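Oligogalacturonate lyase (Yersinia enterocolitica subsp. enterocolitica, PDB 3PE7) cleaves short oligogalacturonates in the cytoplasm by beta-elimination, as a manganese-binding lyase built on a seven-bladed beta-propeller. Local coordinates at residues M218-E223 / N227-K232; C136-G141 / Y198-V203. All blocks are in the same frame, centred on the assembly; numbering follows the deposited sequence.

Contact 1: M218-E223 / N227-K232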
loop_
_atom_site.group_PDB
_atom_site.type_symbol
_atom_site.label_atom_id
_atom_site.label_comp_id
_atom_site.label_asym_id
_atom_site.label_seq_id
_atom_site.Cartn_x
_atom_site.Cartn_y
_atom_site.Cartn_z
ATOM N N MET A 218 -9.097 2.581 14.269
ATOM C CA MET A 218 -9.627 1.586 13.342
ATOM C C MET A 218 -11.126 1.359 13.527
ATOM O O MET A 218 -11.603 1.155 14.643
ATOM C CB MET A 218 -8.897 0.247 13.519
ATOM C CG MET A 218 -7.400 0.271 13.217
ATOM S SD MET A 218 -6.587 -1.219 13.885
ATOM C CE MET A 218 -7.061 -2.450 12.720
ATOM N N TRP A 219 -11.833 1.375 12.404
ATOM C CA TRP A 219 -13.287 1.224 12.368
ATOM C C TRP A 219 -13.714 0.225 11.308
ATOM O O TRP A 219 -12.995 -0.026 10.333
ATOM C CB TRP A 219 -13.943 2.584 12.076
ATOM C CG TRP A 219 -13.670 3.559 13.180
ATOM C CD1 TRP A 219 -12.503 4.236 13.397
ATOM C CD2 TRP A 219 -14.553 3.927 14.251
ATOM N NE1 TRP A 219 -12.613 5.016 14.515
ATOM C CE2 TRP A 219 -13.859 4.848 15.060
ATOM C CE3 TRP A 219 -15.878 3.580 14.591
ATOM C CZ2 TRP A 219 -14.428 5.428 16.207
ATOM C CZ3 TRP A 219 -16.451 4.169 15.741
ATOM C CH2 TRP A 219 -15.718 5.080 16.524
ATOM N N LEU A 220 -14.867 -0.388 11.529
ATOM C CA LEU A 220 -15.517 -1.184 10.512
ATOM C C LEU A 220 -16.901 -0.590 10.276
ATOM O O LEU A 220 -17.495 0.019 11.171
ATOM C CB LEU A 220 -15.674 -2.639 10.960
ATOM C CG LEU A 220 -14.441 -3.475 11.268
ATOM C CD1 LEU A 220 -14.924 -4.852 11.718
ATOM C CD2 LEU A 220 -13.584 -3.625 10.012
ATOM N N ILE A 221 -17.409 -0.771 9.066
ATOM C CA ILE A 221 -18.802 -0.426 8.769
ATOM C C ILE A 221 -19.323 -1.420 7.745
ATOM O O ILE A 221 -18.549 -1.973 6.941
ATOM C CB ILE A 221 -18.933 1.050 8.265
ATOM C CG1 ILE A 221 -20.386 1.545 8.316
ATOM C CG2 ILE A 221 -18.299 1.227 6.873
ATOM C CD1 ILE A 221 -20.501 3.073 8.172
ATOM N N ASN A 222 -20.628 -1.673 7.774
ATOM C CA ASN A 222 -21.236 -2.474 6.724
ATOM C C ASN A 222 -21.283 -1.690 5.432
ATOM O O ASN A 222 -21.339 -0.449 5.449
ATOM C CB ASN A 222 -22.650 -2.918 7.109
ATOM C CG ASN A 222 -22.677 -3.887 8.279
ATOM O OD1 ASN A 222 -21.659 -4.456 8.684
ATOM N ND2 ASN A 222 -23.873 -4.105 8.810
ATOM N N GLU A 223 -21.284 -2.415 4.317
ATOM C CA GLU A 223 -21.321 -1.816 2.991
ATOM C C GLU A 223 -22.507 -0.868 2.816
ATOM O O GLU A 223 -22.403 0.124 2.105
ATOM C CB GLU A 223 -21.374 -2.904 1.930
ATOM C CG GLU A 223 -20.993 -2.439 0.541
ATOM C CD GLU A 223 -21.167 -3.514 -0.482
ATOM O OE1 GLU A 223 -20.430 -3.491 -1.489
ATOM O OE2 GLU A 223 -22.036 -4.397 -0.270
ATOM N N ASN A 227 -24.182 -0.229 11.115
ATOM C CA ASN A 227 -23.348 -0.965 12.063
ATOM C C ASN A 227 -21.903 -0.467 12.099
ATOM O O ASN A 227 -20.961 -1.262 12.073
ATOM C CB ASN A 227 -23.371 -2.466 11.756
ATOM C CG ASN A 227 -23.312 -3.319 13.009
ATOM O OD1 ASN A 227 -22.273 -3.894 13.330
ATOM N ND2 ASN A 227 -24.449 -3.423 13.720
ATOM N N MET A 228 -21.741 0.849 12.147
ATOM C CA MET A 228 -20.412 1.418 12.303
ATOM C C MET A 228 -19.896 1.118 13.708
ATOM O O MET A 228 -20.555 1.432 14.702
ATOM C CB MET A 228 -20.436 2.924 12.012
ATOM C CG MET A 228 -19.064 3.580 12.077
ATOM S SD MET A 228 -19.109 5.349 11.728
ATOM C CE MET A 228 -20.079 5.949 13.111
ATOM N N ARG A 229 -18.724 0.496 13.794
ATOM C CA ARG A 229 -18.169 0.102 15.082
ATOM C C ARG A 229 -16.649 0.171 15.076
ATOM O O ARG A 229 -16.025 -0.057 14.061
ATOM C CB ARG A 229 -18.648 -1.301 15.491
ATOM C CG ARG A 229 -18.065 -2.491 14.701
ATOM C CD ARG A 229 -18.866 -2.760 13.448
ATOM N NE ARG A 229 -18.615 -4.072 12.844
ATOM C CZ ARG A 229 -18.937 -4.386 11.591
ATOM N NH1 ARG A 229 -18.676 -5.600 11.121
ATOM N NH2 ARG A 229 -19.509 -3.483 10.798
ATOM N N LYS A 230 -16.063 0.475 16.224
ATOM C CA LYS A 230 -14.612 0.439 16.325
ATOM C C LYS A 230 -14.097 -0.989 16.439
ATOM O O LYS A 230 -14.745 -1.868 17.030
ATOM C CB LYS A 230 -14.084 1.328 17.458
ATOM C CG LYS A 230 -14.619 1.084 18.827
ATOM C CD LYS A 230 -14.005 2.082 19.836
ATOM C CE LYS A 230 -14.302 3.526 19.499
ATOM N NZ LYS A 230 -13.957 4.413 20.660
ATOM N N VAL A 231 -12.926 -1.214 15.856
ATOM C CA VAL A 231 -12.248 -2.512 15.934
ATOM C C VAL A 231 -11.834 -2.799 17.379
ATOM O O VAL A 231 -11.956 -3.932 17.867
ATOM C CB VAL A 231 -11.039 -2.530 14.958
ATOM C CG1 VAL A 231 -10.117 -3.738 15.222
ATOM C CG2 VAL A 231 -11.531 -2.513 13.516
ATOM N N LYS A 232 -11.373 -1.767 18.077
ATOM C CA LYS A 232 -11.062 -1.897 19.496
ATOM C C LYS A 232 -11.194 -0.556 20.199
ATOM O O LYS A 232 -11.164 0.495 19.552
ATOM C CB LYS A 232 -9.655 -2.470 19.707
ATOM C CG LYS A 232 -8.526 -1.447 19.598
ATOM C CD LYS A 232 -7.166 -2.099 19.692
ATOM C CE LYS A 232 -6.898 -2.657 21.089
ATOM N NZ LYS A 232 -5.536 -3.320 21.136
HETATM O O HOH W 1 -10.302 0.784 16.955
HETATM O O HOH W 2 -19.699 -5.995 8.357
#
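Met-218 opens the hairpin with its carbonyl O taking the N-H of Val-231 at 3.0 Å. The same oxygen accepts a bond from water 1, which in turn accepts from Lys-232 N, and beside it the CB of Met-218 packs on the CB of Val-231. Trp-219 pairs with Lys-230 at a non-hydrogen-bonded position. The two side chains run alongside each other in the same direction, and Lys-230 CB sits over one face of the six-membered ring, 3.9 Å from its centroid and 5° off the normal, a CH-pi contact. The lysine chain bends at chi3 (60°) and brings its CE to 3.6 Å from Trp-219 CH2. From the other neighbouring strand, His-207 stacks on this indole. Met-228 SD adds an oblique Met-aromatic contact. Leu-220 is locked to Arg-229 by a two-way backbone pair, its N reaching Arg-229 O at 2.8 Å and its O taking Arg-229 N. Its CB lies over the centre of one guanidinium face, while Asn-227 OD1 stands over the opposite face, toward its rim. Ile-221 presses CD1 against Met-228 CB at 3.8 Å. Asn-222 finishes the run: its ND2 is hydrogen-bonded to Thr-226 OG1 in the turn, Arg-229 NH2 reaches its OD1 at 3.2 Å from above the carbonyl plane, and water 2 joins OD1 to Arg-229 NH1. Arg-229 NH2 also donates to Asn-227 O at 2.9 Å. One guanidinium thus ties the blade's outermost hairpin at its turn, positioned by two NH2 bonds, both tilted from its plane, and the water bridge. These bonds go to neutral oxygens, which probably solvate the charge without pairing it within the hairpin; the calcium ligand Glu-272 lies about 7 Å away between side chains.

Contact 2: C136-G141 / Y198-V203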
loop_
_atom_site.group_PDB
_atom_site.type_symbol
_atom_site.label_atom_id
_atom_site.label_comp_id
_atom_site.label_asym_id
_atom_site.label_seq_id
_atom_site.Cartn_x
_atom_site.Cartn_y
_atom_site.Cartn_z
ATOM N N CYS A 136 -13.425 -7.414 -7.914
ATOM C CA CYS A 136 -13.064 -6.257 -8.750
ATOM C C CYS A 136 -14.286 -5.764 -9.537
ATOM O O CYS A 136 -14.235 -5.607 -10.762
ATOM C CB CYS A 136 -11.858 -6.564 -9.648
ATOM S SG CYS A 136 -10.974 -5.080 -10.196
ATOM N N THR A 137 -15.379 -5.552 -8.803
ATOM C CA THR A 137 -16.609 -5.000 -9.367
ATOM C C THR A 137 -17.008 -3.685 -8.712
ATOM O O THR A 137 -17.873 -2.958 -9.242
ATOM C CB THR A 137 -17.795 -6.004 -9.259
ATOM O OG1 THR A 137 -18.027 -6.350 -7.879
ATOM C CG2 THR A 137 -17.539 -7.241 -10.094
ATOM N N LYS A 138 -16.380 -3.379 -7.569
ATOM C CA LYS A 138 -16.670 -2.182 -6.763
ATOM C C LYS A 138 -15.375 -1.612 -6.172
ATOM O O LYS A 138 -14.419 -2.349 -5.975
ATOM C CB LYS A 138 -17.630 -2.495 -5.611
ATOM C CG LYS A 138 -19.074 -2.815 -6.051
ATOM C CD LYS A 138 -19.918 -3.276 -4.885
ATOM C CE LYS A 138 -19.623 -4.728 -4.566
ATOM N NZ LYS A 138 -20.580 -5.314 -3.567
ATOM N N LEU A 139 -15.370 -0.305 -5.905
ATOM C CA LEU A 139 -14.247 0.372 -5.237
ATOM C C LEU A 139 -14.745 1.150 -4.042
ATOM O O LEU A 139 -15.876 1.648 -4.050
ATOM C CB LEU A 139 -13.604 1.393 -6.175
ATOM C CG LEU A 139 -12.940 1.028 -7.488
ATOM C CD1 LEU A 139 -12.470 2.335 -8.117
ATOM C CD2 LEU A 139 -11.764 0.087 -7.282
ATOM N N VAL A 140 -13.913 1.242 -3.005
ATOM C CA VAL A 140 -14.137 2.219 -1.938
ATOM C C VAL A 140 -13.012 3.259 -1.934
ATOM O O VAL A 140 -11.863 2.952 -2.264
ATOM C CB VAL A 140 -14.317 1.602 -0.528
ATOM C CG1 VAL A 140 -15.721 0.990 -0.396
ATOM C CG2 VAL A 140 -13.234 0.561 -0.205
ATOM N N GLY A 141 -13.371 4.491 -1.570
ATOM C CA GLY A 141 -12.400 5.588 -1.483
ATOM C C GLY A 141 -12.979 6.752 -0.712
ATOM O O GLY A 141 -14.170 6.765 -0.402
ATOM N N TYR A 198 -13.078 -11.008 0.124
ATOM C CA TYR A 198 -14.128 -12.063 0.081
ATOM C C TYR A 198 -15.336 -11.795 0.964
ATOM O O TYR A 198 -16.160 -12.701 1.204
ATOM C CB TYR A 198 -13.512 -13.461 0.351
ATOM C CG TYR A 198 -12.256 -13.664 -0.467
ATOM C CD1 TYR A 198 -12.322 -13.879 -1.837
ATOM C CD2 TYR A 198 -10.996 -13.569 0.123
ATOM C CE1 TYR A 198 -11.164 -14.028 -2.591
ATOM C CE2 TYR A 198 -9.841 -13.703 -0.616
ATOM C CZ TYR A 198 -9.921 -13.929 -1.964
ATOM O OH TYR A 198 -8.767 -14.081 -2.699
ATOM N N ASP A 199 -15.459 -10.554 1.445
ATOM C CA ASP A 199 -16.631 -10.144 2.236
ATOM C C ASP A 199 -16.983 -8.679 1.940
ATOM O O ASP A 199 -16.593 -7.772 2.671
ATOM C CB ASP A 199 -16.384 -10.368 3.734
ATOM C CG ASP A 199 -17.538 -9.897 4.615
ATOM O OD1 ASP A 199 -18.691 -9.837 4.126
ATOM O OD2 ASP A 199 -17.294 -9.606 5.810
ATOM N N ASP A 200 -17.713 -8.467 0.854
ATOM C CA ASP A 200 -18.152 -7.110 0.489
ATOM C C ASP A 200 -19.002 -6.415 1.539
ATOM O O ASP A 200 -19.128 -5.191 1.503
ATOM C CB ASP A 200 -18.909 -7.113 -0.842
ATOM C CG ASP A 200 -18.043 -7.515 -2.006
ATOM O OD1 ASP A 200 -18.560 -7.431 -3.128
ATOM O OD2 ASP A 200 -16.865 -7.918 -1.825
ATOM N N SER A 201 -19.579 -7.173 2.472
ATOM C CA SER A 201 -20.413 -6.593 3.512
ATOM C C SER A 201 -19.601 -5.841 4.584
ATOM O O SER A 201 -20.177 -5.110 5.390
ATOM C CB SER A 201 -21.291 -7.674 4.157
ATOM O OG SER A 201 -22.327 -8.110 3.263
ATOM N N THR A 202 -18.273 -6.006 4.584
ATOM C CA THR A 202 -17.422 -5.385 5.597
ATOM C C THR A 202 -16.387 -4.430 4.980
ATOM O O THR A 202 -15.593 -4.829 4.132
ATOM C CB THR A 202 -16.692 -6.445 6.447
ATOM O OG1 THR A 202 -17.663 -7.310 7.059
ATOM C CG2 THR A 202 -15.885 -5.801 7.563
ATOM N N VAL A 203 -16.417 -3.176 5.425
ATOM C CA VAL A 203 -15.411 -2.191 5.016
ATOM C C VAL A 203 -14.681 -1.653 6.242
ATOM O O VAL A 203 -15.315 -1.178 7.203
ATOM C CB VAL A 203 -16.065 -1.014 4.219
ATOM C CG1 VAL A 203 -15.004 0.025 3.774
ATOM C CG2 VAL A 203 -16.847 -1.545 3.010
#
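With CG beside its backbone N (chi1 -70°), Lys-138 sends its chain out from the strand toward the turn at Asp-200, and a bend at chi3 (-79°) swings the ammonium to the carboxylate. Asp-200 turns its CG in the same sense, beside its own N, and presents OD1. Lys-138 NZ and Asp-200 OD1 close to 3.0 Å as a hydrogen-bonded salt bridge, with the nitrogen on the anti side of the oxygen and 27° out of the carboxylate plane. Lys-138 CE also comes within 3.2 Å of Asp-200 OD1. The lysine has a second acid in Glu-223, and Asn-133 ND2 donates to the same OD1. Deeper down, Val-140 CG1 and Val-203 CG1 meet at 4.3 Å, a loose apolar touch, with Pro-193 and Tyr-195 also lying against Val-140. The acid side is held by a type I turn from Asp-199 to Thr-202. Thr-202 N bonds to Asp-199 O at 3.1 Å, and Thr-202 OG1 donates to Asp-199 OD2 at 2.6 Å, an oxygen that also forms a salt bridge with Arg-196 NH2. Strands 138-145 and 202-207 belong to successive blades of the propeller, and between these two segments the contact is made by side chains. A single ammonium shared by two carboxylates, together with the Asn-133 donor, would probably favour their ionised forms.

Contact 2 comes first along the chain and closes before contact 1 opens, and the centres of the two lie 14 Å apart on the same side of the chain's centre. They share one four-stranded blade: strand 202-207, reached by segment 198-203, is the neighbour of strand 218-222, which in turn pairs with the outermost strand 229-230. Ile-221 N probably bonds to Val-203 O at 2.8 Å across that sheet. Glu-223, just past the strand of contact 1, meets Lys-138 of contact 2 in a salt bridge. Contact 1 therefore finishes the blade's outer edge, while contact 2 fastens the same blade to the preceding one, 124-186.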